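Uncharacterized protein (Arthrobacter sp., PDB 3KOP) is of unknown function, a DUF3830 family member whose chain adopts a cyclophilin-like beta-barrel fold. Local coordinates at residues F[51-63]-F[169-183]. Numbering follows the deposited sequence.
Sequences VWDALPQSSQVFH and IWMGGARDETLTFSR
Arg183 lies extended across one face of the Trp52 indole: its CG sits 3.5 Å from the centroid of the six-membered ring, a CH-pi contact, and its guanidinium stacks nearly flat, planes 8° apart, with CZ in an off-centre cation-pi contact over the five-membered ring. Its NE and NH2 both grip Trp52 O side-on, NH2 at 2.9 Å, within the guanidinium plane; that carbonyl, near the end of helix 45-54, also accepts from Leu55 N. With an alanine in place of Trp52, the Arg183 chain would probably lose the ring face it lies on and be freer to swing. After cis-Pro56, strand 57-60 runs antiparallel to strand 178-183, with Gln57-Phe181 and Ser59-Leu179 as hydrogen-bonded pairs. Packing is tight on the inner side: Leu55 CD2 meets Phe181 CB at 3.7 Å, while Val61 spreads its methyls, CG1 against Glu177 CG at 3.5 Å and Ala174 CB, CG2 against Leu179 CB. The other side is polar and wetter. There Ser58 OG lies 2.6 Å from Thr180 OG1. At the turn end Gln60, bent at chi2, turns its NE2 to Ala174 O (2.8 Å) and Val61 O, fixing the amide, while OE1 takes two waters that bridge to Asp176 N and Glu177 O. Glu177's carboxylate turns away, OE2 in a salt bridge with Arg31 and OE1 accepting from Lys30 N. Strand 178-183 is thus held between strands 23-28 and 57-63 of this cyclophilin-like fold's curled antiparallel sheet; Leu179 and Phe181 face inward, touching Ile26 and Val97, and beyond His63 helix 159-172 meets a second subunit, whose His63 O receives Trp170 NE1.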
ATOM      1  N   VAL F  51     -16.118   8.870  24.225  1.00 13.67           N
ATOM      2  CA  VAL F  51     -15.867  10.297  24.042  1.00 13.62           C
ATOM      3  C   VAL F  51     -16.922  11.187  24.757  1.00 13.96           C
ATOM      4  O   VAL F  51     -16.571  12.055  25.563  1.00 13.68           O
ATOM      5  CB  VAL F  51     -15.750  10.645  22.566  1.00 13.69           C
ATOM      6  CG1 VAL F  51     -15.633  12.169  22.347  1.00 12.04           C
ATOM      7  CG2 VAL F  51     -14.519   9.896  21.939  1.00 13.05           C
ATOM      8  N   TRP F  52     -18.209  10.967  24.484  1.00 14.43           N
ATOM      9  CA  TRP F  52     -19.280  11.751  25.120  1.00 14.64           C
ATOM     10  C   TRP F  52     -19.094  11.822  26.636  1.00 14.98           C
ATOM     11  O   TRP F  52     -19.139  12.902  27.244  1.00 15.03           O
ATOM     12  CB  TRP F  52     -20.657  11.164  24.819  1.00 14.92           C
ATOM     13  CG  TRP F  52     -21.785  11.973  25.472  1.00 15.89           C
ATOM     14  CD1 TRP F  52     -22.322  11.797  26.730  1.00 16.96           C
ATOM     15  CD2 TRP F  52     -22.457  13.110  24.908  1.00 16.59           C
ATOM     16  NE1 TRP F  52     -23.278  12.754  26.972  1.00 17.02           N
ATOM     17  CE2 TRP F  52     -23.393  13.566  25.872  1.00 17.39           C
ATOM     18  CE3 TRP F  52     -22.380  13.768  23.672  1.00 18.57           C
ATOM     19  CZ2 TRP F  52     -24.254  14.650  25.625  1.00 18.11           C
ATOM     20  CZ3 TRP F  52     -23.206  14.862  23.440  1.00 19.42           C
ATOM     21  CH2 TRP F  52     -24.144  15.285  24.406  1.00 18.92           C
ATOM     22  N   ASP F  53     -18.926  10.657  27.244  1.00 15.76           N
ATOM     23  CA  ASP F  53     -18.815  10.539  28.703  1.00 16.28           C
ATOM     24  C   ASP F  53     -17.706  11.418  29.283  1.00 16.46           C
ATOM     25  O   ASP F  53     -17.832  11.933  30.383  1.00 16.59           O
ATOM     26  CB  ASP F  53     -18.593   9.074  29.124  1.00 16.16           C
ATOM     27  CG  ASP F  53     -19.841   8.207  28.967  1.00 17.30           C
ATOM     28  OD1 ASP F  53     -20.888   8.716  28.520  1.00 17.43           O
ATOM     29  OD2 ASP F  53     -19.763   6.997  29.274  1.00 17.61           O
ATOM     30  N   ALA F  54     -16.636  11.613  28.512  1.00 16.34           N
ATOM     31  CA  ALA F  54     -15.432  12.308  28.999  1.00 16.15           C
ATOM     32  C   ALA F  54     -15.332  13.759  28.593  1.00 15.78           C
ATOM     33  O   ALA F  54     -14.396  14.447  29.018  1.00 15.90           O
ATOM     34  CB  ALA F  54     -14.177  11.548  28.539  1.00 16.46           C
ATOM     35  N   LEU F  55     -16.292  14.268  27.820  1.00 15.48           N
ATOM     36  CA  LEU F  55     -16.214  15.656  27.379  1.00 15.43           C
ATOM     37  C   LEU F  55     -16.450  16.617  28.548  1.00 16.72           C
ATOM     38  O   LEU F  55     -17.216  16.308  29.481  1.00 16.45           O
ATOM     39  CB  LEU F  55     -17.204  15.930  26.265  1.00 15.52           C
ATOM     40  CG  LEU F  55     -17.000  15.130  24.973  1.00 15.04           C
ATOM     41  CD1 LEU F  55     -18.132  15.473  23.978  1.00 14.68           C
ATOM     42  CD2 LEU F  55     -15.609  15.322  24.358  1.00 14.39           C
ATOM     43  N   PRO F  56     -15.819  17.791  28.483  1.00 17.13           N
ATOM     44  CA  PRO F  56     -15.007  18.220  27.331  1.00 17.22           C
ATOM     45  C   PRO F  56     -13.583  17.654  27.315  1.00 17.24           C
ATOM     46  O   PRO F  56     -13.074  17.252  28.358  1.00 16.72           O
ATOM     47  CB  PRO F  56     -14.953  19.736  27.512  1.00 17.30           C
ATOM     48  CG  PRO F  56     -15.041  19.934  28.977  1.00 17.82           C
ATOM     49  CD  PRO F  56     -15.968  18.872  29.469  1.00 17.59           C
ATOM     50  N   GLN F  57     -12.969  17.631  26.135  1.00 17.47           N
ATOM     51  CA  GLN F  57     -11.555  17.297  25.964  1.00 17.72           C
ATOM     52  C   GLN F  57     -10.915  18.378  25.110  1.00 18.63           C
ATOM     53  O   GLN F  57     -11.405  18.754  24.013  1.00 18.02           O
ATOM     54  CB  GLN F  57     -11.367  15.928  25.319  1.00 17.90           C
ATOM     55  CG  GLN F  57     -11.831  14.780  26.185  1.00 18.35           C
ATOM     56  CD  GLN F  57     -10.929  14.558  27.392  1.00 18.55           C
ATOM     57  OE1 GLN F  57      -9.716  14.580  27.263  1.00 18.49           O
ATOM     58  NE2 GLN F  57     -11.529  14.277  28.551  1.00 16.38           N
ATOM     59  N   SER F  58      -9.777  18.848  25.596  1.00 19.18           N
ATOM     60  CA  SER F  58      -9.203  20.060  25.096  1.00 20.20           C
ATOM     61  C   SER F  58      -7.713  20.023  25.260  1.00 20.09           C
ATOM     62  O   SER F  58      -7.198  19.786  26.352  1.00 20.01           O
ATOM     63  CB  SER F  58      -9.775  21.229  25.876  1.00 20.30           C
ATOM     64  OG  SER F  58      -9.390  22.460  25.299  1.00 24.01           O
ATOM     65  N   SER F  59      -7.019  20.276  24.170  1.00 18.96           N
ATOM     66  CA  SER F  59      -5.579  20.285  24.224  1.00 18.59           C
ATOM     67  C   SER F  59      -4.989  20.942  22.982  1.00 17.34           C
ATOM     68  O   SER F  59      -5.684  21.184  22.012  1.00 16.24           O
ATOM     69  CB  SER F  59      -5.090  18.852  24.354  1.00 19.17           C
ATOM     70  OG  SER F  59      -3.689  18.807  24.464  1.00 22.15           O
ATOM     71  N   GLN F  60      -3.700  21.232  23.046  1.00 16.46           N
ATOM     72  CA  GLN F  60      -2.937  21.811  21.927  1.00 16.07           C
ATOM     73  C   GLN F  60      -3.276  21.105  20.635  1.00 15.30           C
ATOM     74  O   GLN F  60      -3.320  19.872  20.579  1.00 14.52           O
ATOM     75  CB  GLN F  60      -1.429  21.652  22.227  1.00 16.13           C
ATOM     76  CG  GLN F  60      -0.490  21.896  21.068  1.00 16.59           C
ATOM     77  CD  GLN F  60      -0.367  23.368  20.765  1.00 18.16           C
ATOM     78  OE1 GLN F  60       0.031  24.129  21.632  1.00 18.69           O
ATOM     79  NE2 GLN F  60      -0.697  23.774  19.523  1.00 16.04           N
ATOM     80  N   VAL F  61      -3.503  21.887  19.586  1.00 15.16           N
ATOM     81  CA  VAL F  61      -3.810  21.337  18.265  1.00 14.31           C
ATOM     82  C   VAL F  61      -2.526  21.058  17.478  1.00 14.54           C
ATOM     83  O   VAL F  61      -1.487  21.742  17.639  1.00 14.96           O
ATOM     84  CB  VAL F  61      -4.746  22.291  17.451  1.00 14.43           C
ATOM     85  CG1 VAL F  61      -3.954  23.484  16.873  1.00 13.59           C
ATOM     86  CG2 VAL F  61      -5.472  21.491  16.302  1.00 14.30           C
ATOM     87  N   PHE F  62      -2.587  20.063  16.608  1.00 14.03           N
ATOM     88  CA  PHE F  62      -1.500  19.788  15.685  1.00 14.52           C
ATOM     89  C   PHE F  62      -2.078  19.582  14.300  1.00 14.14           C
ATOM     90  O   PHE F  62      -3.166  19.072  14.160  1.00 14.11           O
ATOM     91  CB  PHE F  62      -0.755  18.524  16.091  1.00 15.01           C
ATOM     92  CG  PHE F  62      -0.179  18.569  17.479  1.00 14.68           C
ATOM     93  CD1 PHE F  62       1.051  19.131  17.707  1.00 16.40           C
ATOM     94  CD2 PHE F  62      -0.830  17.967  18.531  1.00 16.28           C
ATOM     95  CE1 PHE F  62       1.593  19.162  18.972  1.00 16.99           C
ATOM     96  CE2 PHE F  62      -0.291  17.998  19.804  1.00 15.95           C
ATOM     97  CZ  PHE F  62       0.920  18.597  20.018  1.00 16.93           C
ATOM     98  N   HIS F  63      -1.360  20.027  13.279  1.00 13.79           N
ATOM     99  CA  HIS F  63      -1.698  19.642  11.918  1.00 13.49           C
ATOM    100  C   HIS F  63      -0.989  18.347  11.546  1.00 13.89           C
ATOM    101  O   HIS F  63       0.193  18.184  11.823  1.00 14.14           O
ATOM    102  CB  HIS F  63      -1.291  20.694  10.923  1.00 13.52           C
ATOM    103  CG  HIS F  63      -1.989  20.544   9.614  1.00 13.40           C
ATOM    104  ND1 HIS F  63      -1.716  19.503   8.757  1.00 11.94           N
ATOM    105  CD2 HIS F  63      -2.993  21.255   9.049  1.00 13.94           C
ATOM    106  CE1 HIS F  63      -2.514  19.590   7.704  1.00 13.79           C
ATOM    107  NE2 HIS F  63      -3.283  20.654   7.843  1.00 14.14           N
ATOM    108  N   ILE F 169      -4.055  26.959  10.068  1.00 15.94           N
ATOM    109  CA  ILE F 169      -3.120  26.279  10.968  1.00 15.71           C
ATOM    110  C   ILE F 169      -1.907  25.758  10.182  1.00 16.00           C
ATOM    111  O   ILE F 169      -0.760  25.880  10.626  1.00 16.39           O
ATOM    112  CB  ILE F 169      -3.797  25.159  11.774  1.00 15.36           C
ATOM    113  CG1 ILE F 169      -4.789  25.772  12.747  1.00 15.02           C
ATOM    114  CG2 ILE F 169      -2.761  24.279  12.502  1.00 13.68           C
ATOM    115  CD1 ILE F 169      -5.733  24.749  13.408  1.00 14.53           C
ATOM    116  N   TRP F 170      -2.157  25.206   9.003  1.00 16.51           N
ATOM    117  CA  TRP F 170      -1.097  24.666   8.165  1.00 16.87           C
ATOM    118  C   TRP F 170      -0.097  25.788   7.785  1.00 17.56           C
ATOM    119  O   TRP F 170       1.107  25.626   7.965  1.00 17.73           O
ATOM    120  CB  TRP F 170      -1.705  23.971   6.932  1.00 16.93           C
ATOM    121  CG  TRP F 170      -0.703  23.562   5.917  1.00 18.20           C
ATOM    122  CD1 TRP F 170       0.430  22.826   6.127  1.00 19.00           C
ATOM    123  CD2 TRP F 170      -0.746  23.838   4.511  1.00 18.81           C
ATOM    124  NE1 TRP F 170       1.121  22.661   4.931  1.00 19.19           N
ATOM    125  CE2 TRP F 170       0.412  23.266   3.930  1.00 19.06           C
ATOM    126  CE3 TRP F 170      -1.637  24.538   3.687  1.00 20.67           C
ATOM    127  CZ2 TRP F 170       0.696  23.370   2.560  1.00 20.66           C
ATOM    128  CZ3 TRP F 170      -1.354  24.619   2.313  1.00 21.45           C
ATOM    129  CH2 TRP F 170      -0.193  24.044   1.778  1.00 20.61           C
HETATM  130  N   MSE F 171      -0.597  26.921   7.287  1.00 17.32           N
HETATM  131  CA  MSE F 171       0.266  28.021   6.843  1.00 17.55           C
HETATM  132  C   MSE F 171       0.718  28.959   7.964  1.00 18.12           C
HETATM  133  O   MSE F 171       1.809  29.530   7.869  1.00 18.02           O
HETATM  134  CB  MSE F 171      -0.446  28.862   5.767  1.00 17.51           C
HETATM  135  CG  MSE F 171      -0.778  28.044   4.494  1.00 18.64           C
HETATM  136 SE   MSE F 171       0.844  27.336   3.687  0.75 19.49          SE
HETATM  137  CE  MSE F 171       1.819  28.999   3.497  1.00 16.80           C
ATOM    138  N   GLY F 172      -0.127  29.144   8.981  1.00 18.48           N
ATOM    139  CA  GLY F 172       0.082  30.138  10.041  1.00 18.71           C
ATOM    140  C   GLY F 172       0.508  29.563  11.380  1.00 19.23           C
ATOM    141  O   GLY F 172       0.877  30.310  12.283  1.00 19.52           O
ATOM    142  N   GLY F 173       0.464  28.238  11.519  1.00 18.95           N
ATOM    143  CA  GLY F 173       0.947  27.600  12.714  1.00 19.00           C
ATOM    144  C   GLY F 173      -0.120  27.268  13.730  1.00 19.27           C
ATOM    145  O   GLY F 173      -1.266  27.738  13.627  1.00 18.96           O
ATOM    146  N   ALA F 174       0.280  26.478  14.726  1.00 19.10           N
ATOM    147  CA  ALA F 174      -0.611  26.003  15.798  1.00 19.81           C
ATOM    148  C   ALA F 174      -0.320  26.627  17.164  1.00 20.41           C
ATOM    149  O   ALA F 174      -0.928  26.214  18.151  1.00 20.22           O
ATOM    150  CB  ALA F 174      -0.540  24.463  15.896  1.00 18.59           C
ATOM    151  N   ARG F 175       0.587  27.611  17.235  1.00 21.62           N
ATOM    152  CA  ARG F 175       0.972  28.240  18.504  0.50 22.19           C
ATOM    153  C   ARG F 175      -0.222  28.807  19.239  1.00 21.78           C
ATOM    154  O   ARG F 175      -0.965  29.605  18.675  1.00 21.31           O
ATOM    155  CB  ARG F 175       1.931  29.413  18.286  0.50 22.78           C
ATOM    156  CG  ARG F 175       3.267  29.044  17.722  0.50 25.05           C
ATOM    157  CD  ARG F 175       3.991  28.017  18.567  0.50 27.32           C
ATOM    158  NE  ARG F 175       5.256  27.664  17.932  0.50 28.71           N
ATOM    159  CZ  ARG F 175       6.059  26.692  18.338  0.50 29.71           C
ATOM    160  NH1 ARG F 175       5.738  25.959  19.398  0.50 30.01           N
ATOM    161  NH2 ARG F 175       7.184  26.450  17.676  0.50 30.00           N
ATOM    162  N   ASP F 176      -0.368  28.419  20.496  1.00 21.79           N
ATOM    163  CA  ASP F 176      -1.407  28.914  21.392  1.00 21.55           C
ATOM    164  C   ASP F 176      -2.791  28.537  20.915  1.00 20.37           C
ATOM    165  O   ASP F 176      -3.771  29.092  21.382  1.00 19.96           O
ATOM    166  CB  ASP F 176      -1.284  30.431  21.593  1.00 22.55           C
ATOM    167  CG  ASP F 176       0.041  30.823  22.217  1.00 25.91           C
ATOM    168  OD1 ASP F 176       0.500  30.085  23.128  1.00 28.84           O
ATOM    169  OD2 ASP F 176       0.637  31.852  21.791  1.00 30.57           O
ATOM    170  N   GLU F 177      -2.875  27.574  19.997  1.00 18.44           N
ATOM    171  CA  GLU F 177      -4.156  27.172  19.469  1.00 17.65           C
ATOM    172  C   GLU F 177      -4.519  25.907  20.161  1.00 17.22           C
ATOM    173  O   GLU F 177      -3.662  25.038  20.351  1.00 17.47           O
ATOM    174  CB  GLU F 177      -4.115  26.990  17.945  1.00 17.04           C
ATOM    175  CG  GLU F 177      -5.456  26.654  17.308  1.00 17.17           C
ATOM    176  CD  GLU F 177      -6.563  27.657  17.635  1.00 18.73           C
ATOM    177  OE1 GLU F 177      -7.180  27.540  18.727  1.00 18.56           O
ATOM    178  OE2 GLU F 177      -6.852  28.533  16.780  1.00 18.30           O
ATOM    179  N   THR F 178      -5.787  25.814  20.546  1.00 17.18           N
ATOM    180  CA  THR F 178      -6.315  24.675  21.308  1.00 17.11           C
ATOM    181  C   THR F 178      -7.510  24.105  20.556  1.00 16.57           C
ATOM    182  O   THR F 178      -8.366  24.856  20.064  1.00 16.48           O
ATOM    183  CB  THR F 178      -6.758  25.146  22.723  1.00 17.27           C
ATOM    184  OG1 THR F 178      -5.642  25.733  23.395  1.00 18.91           O
ATOM    185  CG2 THR F 178      -7.286  24.010  23.557  1.00 17.62           C
ATOM    186  N   LEU F 179      -7.575  22.774  20.487  1.00 15.94           N
ATOM    187  CA  LEU F 179      -8.707  22.086  19.891  1.00 15.60           C
ATOM    188  C   LEU F 179      -9.579  21.448  20.990  1.00 15.69           C
ATOM    189  O   LEU F 179      -9.128  20.585  21.770  1.00 15.21           O
ATOM    190  CB  LEU F 179      -8.206  21.002  18.925  1.00 15.23           C
ATOM    191  CG  LEU F 179      -9.257  20.146  18.226  1.00 14.79           C
ATOM    192  CD1 LEU F 179     -10.127  20.965  17.242  1.00 13.02           C
ATOM    193  CD2 LEU F 179      -8.579  18.948  17.522  1.00 13.46           C
ATOM    194  N   THR F 180     -10.841  21.847  21.016  1.00 15.90           N
ATOM    195  CA  THR F 180     -11.757  21.472  22.088  1.00 15.99           C
ATOM    196  C   THR F 180     -12.972  20.706  21.584  1.00 15.82           C
ATOM    197  O   THR F 180     -13.700  21.167  20.694  1.00 16.53           O
ATOM    198  CB  THR F 180     -12.206  22.724  22.878  1.00 16.57           C
ATOM    199  OG1 THR F 180     -11.052  23.324  23.470  1.00 16.49           O
ATOM    200  CG2 THR F 180     -13.205  22.338  23.986  1.00 15.66           C
ATOM    201  N   PHE F 181     -13.173  19.511  22.145  1.00 15.35           N
ATOM    202  CA  PHE F 181     -14.382  18.754  21.921  1.00 14.86           C
ATOM    203  C   PHE F 181     -15.326  18.905  23.126  1.00 15.25           C
ATOM    204  O   PHE F 181     -14.935  18.672  24.269  1.00 14.91           O
ATOM    205  CB  PHE F 181     -14.055  17.281  21.665  1.00 14.75           C
ATOM    206  CG  PHE F 181     -13.148  17.044  20.451  1.00 14.19           C
ATOM    207  CD1 PHE F 181     -11.788  17.238  20.544  1.00 14.44           C
ATOM    208  CD2 PHE F 181     -13.674  16.560  19.249  1.00 15.59           C
ATOM    209  CE1 PHE F 181     -10.956  17.001  19.448  1.00 15.46           C
ATOM    210  CE2 PHE F 181     -12.854  16.313  18.169  1.00 13.66           C
ATOM    211  CZ  PHE F 181     -11.489  16.528  18.273  1.00 13.80           C
ATOM    212  N   SER F 182     -16.581  19.246  22.851  1.00 15.95           N
ATOM    213  CA  SER F 182     -17.569  19.509  23.919  1.00 16.21           C
ATOM    214  C   SER F 182     -18.945  19.025  23.488  1.00 16.78           C
ATOM    215  O   SER F 182     -19.220  18.869  22.299  1.00 16.41           O
ATOM    216  CB  SER F 182     -17.618  21.008  24.249  1.00 15.98           C
ATOM    217  OG  SER F 182     -18.022  21.798  23.115  1.00 17.03           O
ATOM    218  N   ARG F 183     -19.822  18.802  24.462  1.00 16.95           N
ATOM    219  CA  ARG F 183     -21.192  18.410  24.156  1.00 17.73           C
ATOM    220  C   ARG F 183     -21.988  19.612  23.638  1.00 18.80           C
ATOM    221  O   ARG F 183     -21.859  20.732  24.175  1.00 17.55           O
ATOM    222  CB  ARG F 183     -21.876  17.871  25.400  1.00 17.75           C
ATOM    223  CG  ARG F 183     -21.224  16.658  25.973  1.00 17.32           C
ATOM    224  CD  ARG F 183     -21.836  16.323  27.331  1.00 17.23           C
ATOM    225  NE  ARG F 183     -21.121  15.223  27.924  1.00 16.41           N
ATOM    226  CZ  ARG F 183     -21.238  14.833  29.183  1.00 17.34           C
ATOM    227  NH1 ARG F 183     -22.052  15.474  30.026  1.00 17.57           N
ATOM    228  NH2 ARG F 183     -20.526  13.808  29.608  1.00 15.81           N
TER
HETATM  229  O   HOH W   1       1.181  26.520  21.445  1.00 27.06           O
HETATM  230  O   HOH W   2      -2.253  25.611  22.768  1.00 40.27           O